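Local atomic coordinates of uncharacterized protein (Bordetella bronchiseptica, PDB entry 4XG0), a protein that probably phosphorylates an acid sugar in a catabolic pathway, as a member of the DUF1537 kinase family. Residues H79-A84 / T114-F119; A86-V91 / K120-A125; Q105-K110 / L128-D133. One frame throughout, in Å; residues are numbered along the deposited sequence.

Contact 1. Residues H79-A84 / T114-F119; sequences HSRPLA and TLRGAF
R81 and R116 provide the charged part of this contact. Their side chains cross obliquely, and NH2 of R81 lies 3.7 Å from NH2 of R116, over one face of the R116 guanidinium, with the two guanidinium planes turned 45° apart. Acidic side chains flank the pair: R81 NE is salt-bridged to D33, R116 NE to D112 and R116 NH1 to D169, while NH1 of R81 hydrogen-bonds a bound citrate, probably from the crystallisation liquor, which may mark a ligand pocket. The two arginines therefore belong to a polar region with several carboxylates, consistent with the sugar-binding role assigned to this domain. These carboxylates probably offset the like charges of the two guanidiniums and help to hold their orientation.

Weaker contacts join the aliphatic and backbone atoms. R81 has CG anti to its own N (chi1 -170°), which brings CG to 3.7 Å from the carbonyl O of R116; the bend at chi3 keeps NE beside the same carbonyl O, after CG and CD. The carbonyl O of R81 in turn receives a nearly straight CA-H...O contact from G117, with G117 CA 3.6 Å from R81 O and 166° at the hydrogen. G117 adopts backbone angles at which a CB would press on the carbonyl O of R116, so its lack of a side chain answers a local constraint. The methyl of A118 points toward the other segment just beyond.

Local turns shape both loops. A type I beta turn from S80 to L83 closes with L83 N to S80 O at 3.1 Å, and A118 is the centre of an inverse gamma turn. Each loop follows a strand of the parallel sheet, 73-77 or 106-110, and leads into a helix: A84 is at the N-cap position before helix 85-101, A118 before helix 119-130.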
loop_
_atom_site.group_PDB
_atom_site.type_symbol
_atom_site.label_atom_id
_atom_site.label_comp_id
_atom_site.label_asym_id
_atom_site.label_seq_id
_atom_site.Cartn_x
_atom_site.Cartn_y
_atom_site.Cartn_z
ATOM N N HIS A 79 -20.775 -16.399 -0.979
ATOM C CA HIS A 79 -22.226 -16.185 -1.189
ATOM C C HIS A 79 -23.037 -16.340 0.090
ATOM O O HIS A 79 -24.083 -16.996 0.076
ATOM C CB HIS A 79 -22.813 -17.162 -2.211
ATOM C CG HIS A 79 -21.827 -17.684 -3.207
ATOM N ND1 HIS A 79 -21.762 -17.215 -4.505
ATOM C CD2 HIS A 79 -20.900 -18.665 -3.115
ATOM C CE1 HIS A 79 -20.827 -17.875 -5.159
ATOM N NE2 HIS A 79 -20.286 -18.763 -4.343
ATOM N N SER A 80 -22.587 -15.717 1.173
ATOM C CA SER A 80 -23.155 -15.998 2.493
ATOM C C SER A 80 -23.952 -14.857 3.128
ATOM O O SER A 80 -24.489 -15.032 4.233
ATOM C CB SER A 80 -22.025 -16.388 3.437
ATOM O OG SER A 80 -21.078 -15.338 3.520
ATOM N N ARG A 81 -24.078 -13.718 2.446
ATOM C CA ARG A 81 -24.724 -12.537 3.048
ATOM C C ARG A 81 -26.196 -12.775 3.467
ATOM O O ARG A 81 -26.620 -12.347 4.553
ATOM C CB ARG A 81 -24.633 -11.344 2.100
ATOM C CG ARG A 81 -25.052 -10.022 2.733
ATOM C CD ARG A 81 -24.807 -8.873 1.789
ATOM N NE ARG A 81 -23.384 -8.567 1.664
ATOM C CZ ARG A 81 -22.893 -7.514 1.026
ATOM N NH1 ARG A 81 -21.581 -7.331 0.975
ATOM N NH2 ARG A 81 -23.697 -6.636 0.439
ATOM N N PRO A 82 -26.980 -13.474 2.625
ATOM C CA PRO A 82 -28.368 -13.747 3.033
ATOM C C PRO A 82 -28.567 -15.057 3.799
ATOM O O PRO A 82 -29.719 -15.438 4.034
ATOM C CB PRO A 82 -29.105 -13.825 1.699
ATOM C CG PRO A 82 -28.084 -14.395 0.757
ATOM C CD PRO A 82 -26.737 -13.868 1.224
ATOM N N LEU A 83 -27.491 -15.732 4.193
ATOM C CA LEU A 83 -27.625 -17.008 4.902
ATOM C C LEU A 83 -27.837 -16.820 6.395
ATOM O O LEU A 83 -27.581 -15.754 6.933
ATOM C CB LEU A 83 -26.389 -17.879 4.707
ATOM C CG LEU A 83 -26.157 -18.393 3.281
ATOM C CD1 LEU A 83 -24.996 -19.386 3.253
ATOM C CD2 LEU A 83 -27.424 -19.020 2.704
ATOM N N ALA A 84 -28.276 -17.883 7.064
ATOM C CA ALA A 84 -28.393 -17.872 8.512
ATOM C C ALA A 84 -27.020 -18.075 9.139
ATOM O O ALA A 84 -26.128 -18.670 8.532
ATOM C CB ALA A 84 -29.356 -18.953 8.975
ATOM N N THR A 114 -22.076 -1.464 5.041
ATOM C CA THR A 114 -23.219 -1.214 5.904
ATOM C C THR A 114 -23.652 -2.405 6.754
ATOM O O THR A 114 -24.793 -2.441 7.234
ATOM C CB THR A 114 -24.414 -0.611 5.120
ATOM O OG1 THR A 114 -24.654 -1.346 3.914
ATOM C CG2 THR A 114 -24.152 0.861 4.800
ATOM N N LEU A 115 -22.735 -3.345 6.992
ATOM C CA LEU A 115 -22.909 -4.396 8.014
ATOM C C LEU A 115 -23.930 -5.494 7.721
ATOM O O LEU A 115 -24.207 -6.277 8.614
ATOM C CB LEU A 115 -23.310 -3.784 9.368
ATOM C CG LEU A 115 -22.546 -2.540 9.785
ATOM C CD1 LEU A 115 -23.014 -2.067 11.162
ATOM C CD2 LEU A 115 -21.031 -2.775 9.800
ATOM N N ARG A 116 -24.497 -5.542 6.513
ATOM C CA ARG A 116 -25.507 -6.539 6.214
ATOM C C ARG A 116 -24.828 -7.889 6.149
ATOM O O ARG A 116 -23.762 -8.035 5.532
ATOM C CB ARG A 116 -26.248 -6.243 4.913
ATOM C CG ARG A 116 -27.118 -5.003 4.971
ATOM C CD ARG A 116 -27.592 -4.574 3.595
ATOM N NE ARG A 116 -26.489 -4.126 2.748
ATOM C CZ ARG A 116 -26.593 -3.830 1.450
ATOM N NH1 ARG A 116 -27.762 -3.945 0.826
ATOM N NH2 ARG A 116 -25.526 -3.422 0.765
ATOM N N GLY A 117 -25.427 -8.864 6.817
ATOM C CA GLY A 117 -24.915 -10.214 6.862
ATOM C C GLY A 117 -24.912 -10.793 8.266
ATOM O O GLY A 117 -25.336 -10.133 9.214
ATOM N N ALA A 118 -24.440 -12.036 8.382
ATOM C CA ALA A 118 -24.183 -12.678 9.668
ATOM C C ALA A 118 -22.849 -12.185 10.217
ATOM O O ALA A 118 -21.868 -12.937 10.322
ATOM C CB ALA A 118 -24.169 -14.194 9.512
ATOM N N PHE A 119 -22.838 -10.911 10.584
ATOM C CA PHE A 119 -21.614 -10.160 10.743
ATOM C C PHE A 119 -20.686 -10.766 11.784
ATOM O O PHE A 119 -19.520 -11.083 11.473
ATOM C CB PHE A 119 -21.967 -8.714 11.084
ATOM C CG PHE A 119 -20.905 -7.728 10.775
ATOM C CD1 PHE A 119 -20.683 -7.313 9.478
ATOM C CD2 PHE A 119 -20.147 -7.160 11.790
ATOM C CE1 PHE A 119 -19.693 -6.367 9.218
ATOM C CE2 PHE A 119 -19.169 -6.239 11.521
ATOM C CZ PHE A 119 -18.954 -5.839 10.256
#

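Contact 2. Residues A86-V91 / K120-A125; sequences ADAAAV and KAEIDA
A89 lays its methyl group against two alanines one helical turn apart, with its CB 4.1 Å from CB of A125 and 4.5 Å from CB of A121. The same methyl also approaches the backbone of the second helix, 4.1 Å from A121 O, and A125 CB returns the contact by resting 3.8 Å from the carbonyl O of A89. Small side chains on both sides let the helices come close: the axes of 86-91 and 120-125 approach to 8.2 Å, and the CA atoms of A89 and E122 are 4.8 Å apart. The helices run in nearly the same direction, crossing at -30°, as expected for neighbouring helices that both follow strands of a parallel alpha/beta sheet and cover the same face of it.

The one long side chain at the interface is that of E122. Its CG stands anti to the carbonyl carbon (chi1 -68°) and the chain is extended beyond it, which carries the carboxylate alongside A88 until OE2 is 3.6 Å from A88 CB. The polar end is held from outside the two segments: OE1 forms a salt bridge with K109 on strand 106-110, and OE2 hydrogen-bonds the hydroxyl of S80. Away from the interface, K120 NZ reaches the syn lone pair of D124 OD2, a salt bridge spanning one turn of the same helix.

The contact thus combines two kinds of chemistry. Between the helices it is apolar, methyl against methyl and methyl against carbonyl oxygen, and its closeness comes from the small size of alanine. At its margin lies a buried carboxylate satisfied by a lysine and a serine, so that E122 ties helix 119-130 to strand 106-110 and to the loop preceding helix 85-101.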
loop_
_atom_site.group_PDB
_atom_site.type_symbol
_atom_site.label_atom_id
_atom_site.label_comp_id
_atom_site.label_asym_id
_atom_site.label_seq_id
_atom_site.Cartn_x
_atom_site.Cartn_y
_atom_site.Cartn_z
ATOM N N ALA A 86 -25.266 -19.925 11.392
ATOM C CA ALA A 86 -24.468 -21.134 11.479
ATOM C C ALA A 86 -24.063 -21.629 10.089
ATOM O O ALA A 86 -23.030 -22.267 9.937
ATOM C CB ALA A 86 -25.217 -22.221 12.241
ATOM N N ASP A 87 -24.887 -21.356 9.084
ATOM C CA ASP A 87 -24.569 -21.790 7.727
ATOM C C ASP A 87 -23.501 -20.874 7.148
ATOM O O ASP A 87 -22.597 -21.329 6.458
ATOM C CB ASP A 87 -25.804 -21.745 6.835
ATOM C CG ASP A 87 -26.876 -22.690 7.304
ATOM O OD1 ASP A 87 -26.510 -23.763 7.811
ATOM O OD2 ASP A 87 -28.064 -22.343 7.189
ATOM N N ALA A 88 -23.640 -19.587 7.429
ATOM C CA ALA A 88 -22.686 -18.580 6.971
ATOM C C ALA A 88 -21.324 -18.853 7.602
ATOM O O ALA A 88 -20.299 -18.839 6.923
ATOM C CB ALA A 88 -23.185 -17.191 7.368
ATOM N N ALA A 89 -21.319 -19.081 8.911
ATOM C CA ALA A 89 -20.103 -19.402 9.644
ATOM C C ALA A 89 -19.451 -20.623 9.038
ATOM O O ALA A 89 -18.229 -20.658 8.847
ATOM C CB ALA A 89 -20.409 -19.643 11.102
ATOM N N ALA A 90 -20.266 -21.623 8.713
ATOM C CA ALA A 90 -19.751 -22.865 8.160
ATOM C C ALA A 90 -18.914 -22.640 6.895
ATOM O O ALA A 90 -17.781 -23.114 6.792
ATOM C CB ALA A 90 -20.893 -23.821 7.861
ATOM N N VAL A 91 -19.496 -21.962 5.919
ATOM C CA VAL A 91 -18.802 -21.744 4.652
ATOM C C VAL A 91 -17.522 -20.931 4.872
ATOM O O VAL A 91 -16.483 -21.235 4.286
ATOM C CB VAL A 91 -19.727 -21.089 3.603
ATOM C CG1 VAL A 91 -20.294 -19.767 4.111
ATOM C CG2 VAL A 91 -18.968 -20.868 2.284
ATOM N N LYS A 120 -21.198 -10.949 13.010
ATOM C CA LYS A 120 -20.381 -11.470 14.082
ATOM C C LYS A 120 -20.051 -12.917 13.836
ATOM O O LYS A 120 -18.945 -13.344 14.111
ATOM C CB LYS A 120 -21.103 -11.343 15.455
ATOM C CG LYS A 120 -20.261 -11.861 16.603
ATOM C CD LYS A 120 -21.107 -11.838 17.953
ATOM C CE LYS A 120 -20.473 -12.667 19.050
ATOM N NZ LYS A 120 -19.113 -12.189 19.412
ATOM N N ALA A 121 -21.001 -13.673 13.307
ATOM C CA ALA A 121 -20.814 -15.116 13.173
ATOM C C ALA A 121 -19.628 -15.398 12.246
ATOM O O ALA A 121 -18.776 -16.229 12.546
ATOM C CB ALA A 121 -22.100 -15.788 12.650
ATOM N N GLU A 122 -19.566 -14.649 11.154
ATOM C CA GLU A 122 -18.535 -14.891 10.114
ATOM C C GLU A 122 -17.188 -14.411 10.625
ATOM O O GLU A 122 -16.173 -15.066 10.405
ATOM C CB GLU A 122 -18.892 -14.214 8.786
ATOM C CG GLU A 122 -20.098 -14.808 8.061
ATOM C CD GLU A 122 -20.189 -14.332 6.617
ATOM O OE1 GLU A 122 -19.195 -13.742 6.148
ATOM O OE2 GLU A 122 -21.225 -14.553 5.943
ATOM N N ILE A 123 -17.174 -13.306 11.368
ATOM C CA ILE A 123 -15.914 -12.786 11.908
ATOM C C ILE A 123 -15.267 -13.724 12.914
ATOM O O ILE A 123 -14.090 -14.030 12.806
ATOM C CB ILE A 123 -16.086 -11.375 12.502
ATOM C CG1 ILE A 123 -16.235 -10.370 11.353
ATOM C CG2 ILE A 123 -14.902 -11.025 13.397
ATOM C CD1 ILE A 123 -16.808 -9.031 11.799
ATOM N N ASP A 124 -16.022 -14.197 13.902
ATOM C CA ASP A 124 -15.476 -15.179 14.821
ATOM C C ASP A 124 -14.975 -16.448 14.138
ATOM O O ASP A 124 -13.916 -16.953 14.473
ATOM C CB ASP A 124 -16.524 -15.539 15.876
ATOM C CG ASP A 124 -16.733 -14.424 16.874
ATOM O OD1 ASP A 124 -15.814 -13.583 17.021
ATOM O OD2 ASP A 124 -17.812 -14.399 17.510
ATOM N N ALA A 125 -15.732 -16.962 13.178
ATOM C CA ALA A 125 -15.351 -18.189 12.500
ATOM C C ALA A 125 -14.060 -17.974 11.712
ATOM O O ALA A 125 -13.186 -18.826 11.690
ATOM C CB ALA A 125 -16.464 -18.653 11.574
#

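Contact 3. Residues Q105-K110 / L128-D133; sequences QRLYKK and LAWGED
W130 packs its indole over L107 and against the backbone of Q105 and R106, joining the end of helix 119-130 to strand 106-110 within a beta-alpha-beta crossover of the parallel sheet. The side chain starts with CG anti to the backbone N (chi1 -177°), which sends the ring from the helix toward the strand. CB and CG of the tryptophan, the first atoms along it, lie beside the CD2 methyl of L107. The leucine runs the opposite way past the ring, and its CD2 comes 3.9 Å from W130 CE3.

Farther out, the six-membered ring receives L107 CB over one face: this CH-pi contact places CB 3.7 Å from the ring centroid and only 4° off the ring normal. CE3 and CZ3 of W130 are each 3.8 Å from L107 CB. On the pyrrole side, NE1 donates to the carbonyl O of Q232, which helps to set the rotation of the indole and satisfies its polar atom.

The far edge of the ring abuts the start of the strand. CH2 of W130 lies 3.8 Å from R106 N, and CZ2 is 3.6 Å from Q105 O. That oxygen also accepts a bond from R106 NH1 at 3.0 Å, with the donor well above the carbonyl plane.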
loop_
_atom_site.group_PDB
_atom_site.type_symbol
_atom_site.label_atom_id
_atom_site.label_comp_id
_atom_site.label_asym_id
_atom_site.label_seq_id
_atom_site.Cartn_x
_atom_site.Cartn_y
_atom_site.Cartn_z
ATOM N N GLN A 105 -0.463 -16.097 3.812
ATOM C CA GLN A 105 0.109 -15.501 5.023
ATOM C C GLN A 105 -0.529 -14.176 5.441
ATOM O O GLN A 105 -0.226 -13.658 6.522
ATOM C CB GLN A 105 1.594 -15.252 4.836
ATOM C CG GLN A 105 2.392 -16.486 4.532
ATOM C CD GLN A 105 3.819 -16.135 4.217
ATOM O OE1 GLN A 105 4.532 -15.577 5.056
ATOM N NE2 GLN A 105 4.239 -16.420 2.993
ATOM N N ARG A 106 -1.364 -13.613 4.576
ATOM C CA ARG A 106 -2.194 -12.475 4.969
ATOM C C ARG A 106 -3.641 -12.762 4.585
ATOM O O ARG A 106 -3.910 -13.255 3.495
ATOM C CB ARG A 106 -1.688 -11.183 4.287
ATOM C CG ARG A 106 -0.269 -10.809 4.736
ATOM C CD ARG A 106 -0.210 -10.366 6.196
ATOM N NE ARG A 106 1.087 -9.803 6.569
ATOM C CZ ARG A 106 2.178 -10.508 6.864
ATOM N NH1 ARG A 106 2.164 -11.841 6.857
ATOM N NH2 ARG A 106 3.298 -9.876 7.198
ATOM N N LEU A 107 -4.563 -12.442 5.480
ATOM C CA LEU A 107 -5.989 -12.633 5.239
ATOM C C LEU A 107 -6.775 -11.323 5.330
ATOM O O LEU A 107 -6.644 -10.603 6.326
ATOM C CB LEU A 107 -6.578 -13.560 6.293
ATOM C CG LEU A 107 -8.023 -13.974 6.085
ATOM C CD1 LEU A 107 -8.094 -14.868 4.888
ATOM C CD2 LEU A 107 -8.605 -14.698 7.321
ATOM N N TYR A 108 -7.608 -11.037 4.322
ATOM C CA TYR A 108 -8.499 -9.875 4.346
ATOM C C TYR A 108 -9.924 -10.392 4.214
ATOM O O TYR A 108 -10.255 -11.113 3.268
ATOM C CB TYR A 108 -8.136 -8.933 3.199
ATOM C CG TYR A 108 -9.081 -7.812 2.774
ATOM C CD1 TYR A 108 -9.998 -7.216 3.619
ATOM C CD2 TYR A 108 -8.998 -7.335 1.465
ATOM C CE1 TYR A 108 -10.828 -6.154 3.152
ATOM C CE2 TYR A 108 -9.798 -6.326 1.018
ATOM C CZ TYR A 108 -10.710 -5.738 1.864
ATOM O OH TYR A 108 -11.479 -4.711 1.348
ATOM N N LYS A 109 -10.770 -10.062 5.186
ATOM C CA LYS A 109 -12.171 -10.415 5.087
ATOM C C LYS A 109 -12.988 -9.210 4.622
ATOM O O LYS A 109 -13.011 -8.166 5.279
ATOM C CB LYS A 109 -12.741 -10.899 6.437
ATOM C CG LYS A 109 -14.115 -11.450 6.299
ATOM C CD LYS A 109 -14.686 -11.974 7.628
ATOM C CE LYS A 109 -15.958 -12.839 7.429
ATOM N NZ LYS A 109 -17.161 -12.061 7.012
ATOM N N LYS A 110 -13.620 -9.351 3.461
ATOM C CA LYS A 110 -14.352 -8.283 2.796
ATOM C C LYS A 110 -15.841 -8.415 3.082
ATOM O O LYS A 110 -16.474 -9.434 2.753
ATOM C CB LYS A 110 -14.089 -8.283 1.272
ATOM C CG LYS A 110 -15.161 -7.587 0.407
ATOM C CD LYS A 110 -15.184 -6.054 0.640
ATOM C CE LYS A 110 -16.163 -5.364 -0.300
ATOM N NZ LYS A 110 -17.559 -5.688 0.005
ATOM N N LEU A 128 -10.878 -17.427 14.226
ATOM C CA LEU A 128 -10.492 -18.657 14.909
ATOM C C LEU A 128 -9.793 -19.604 13.930
ATOM O O LEU A 128 -8.828 -20.282 14.282
ATOM C CB LEU A 128 -11.721 -19.334 15.494
ATOM C CG LEU A 128 -12.329 -18.635 16.707
ATOM C CD1 LEU A 128 -13.594 -19.365 17.134
ATOM C CD2 LEU A 128 -11.322 -18.588 17.846
ATOM N N ALA A 129 -10.285 -19.632 12.696
ATOM C CA ALA A 129 -9.742 -20.523 11.685
ATOM C C ALA A 129 -8.363 -20.047 11.251
ATOM O O ALA A 129 -7.532 -20.853 10.811
ATOM C CB ALA A 129 -10.676 -20.614 10.494
ATOM N N TRP A 130 -8.127 -18.737 11.373
ATOM C CA TRP A 130 -6.863 -18.140 10.929
ATOM C C TRP A 130 -5.763 -18.407 11.951
ATOM O O TRP A 130 -4.662 -18.809 11.590
ATOM C CB TRP A 130 -7.020 -16.637 10.666
ATOM C CG TRP A 130 -5.770 -15.968 10.145
ATOM C CD1 TRP A 130 -4.987 -15.071 10.805
ATOM C CD2 TRP A 130 -5.160 -16.158 8.851
ATOM N NE1 TRP A 130 -3.924 -14.683 10.000
ATOM C CE2 TRP A 130 -4.014 -15.342 8.804
ATOM C CE3 TRP A 130 -5.474 -16.945 7.734
ATOM C CZ2 TRP A 130 -3.192 -15.266 7.668
ATOM C CZ3 TRP A 130 -4.659 -16.880 6.621
ATOM C CH2 TRP A 130 -3.523 -16.060 6.601
ATOM N N GLY A 131 -6.056 -18.215 13.231
ATOM C CA GLY A 131 -5.074 -18.558 14.251
ATOM C C GLY A 131 -5.528 -18.218 15.654
ATOM O O GLY A 131 -6.430 -17.404 15.845
ATOM N N GLU A 132 -4.888 -18.828 16.643
ATOM C CA GLU A 132 -5.272 -18.600 18.025
ATOM C C GLU A 132 -4.932 -17.175 18.439
ATOM O O GLU A 132 -5.711 -16.514 19.124
ATOM C CB GLU A 132 -4.600 -19.622 18.944
ATOM C CG GLU A 132 -5.152 -21.029 18.763
ATOM C CD GLU A 132 -4.768 -21.978 19.888
ATOM O OE1 GLU A 132 -4.136 -21.535 20.871
ATOM O OE2 GLU A 132 -5.108 -23.177 19.786
ATOM N N ASP A 133 -3.779 -16.693 17.993
ATOM C CA ASP A 133 -3.358 -15.327 18.279
ATOM C C ASP A 133 -3.920 -14.318 17.271
ATOM O O ASP A 133 -3.465 -13.188 17.236
ATOM C CB ASP A 133 -1.827 -15.231 18.266
ATOM C CG ASP A 133 -1.232 -15.412 16.861
ATOM O OD1 ASP A 133 -1.950 -15.893 15.953
ATOM O OD2 ASP A 133 -0.040 -15.078 16.670
#

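From the N terminus, the chain leaves strand 73-77 through 79-84, enters helix 85-101 at 86-91, and returns to the sheet as 105-110. Only then do the three partner segments follow, in the same order: 114-119, 120-125 and 128-133. The three loops, with 29, 28 and 17 intervening residues, therefore cross pairwise and none nests within another. Contacts 1 and 2 lie about 9 Å apart between centres and touch, joining two successive strand-to-helix loops and the helices they lead into. Contact 3, about 13 Å from the centre of contact 2, ties the other end of helix 119-130 to the strand that precedes it.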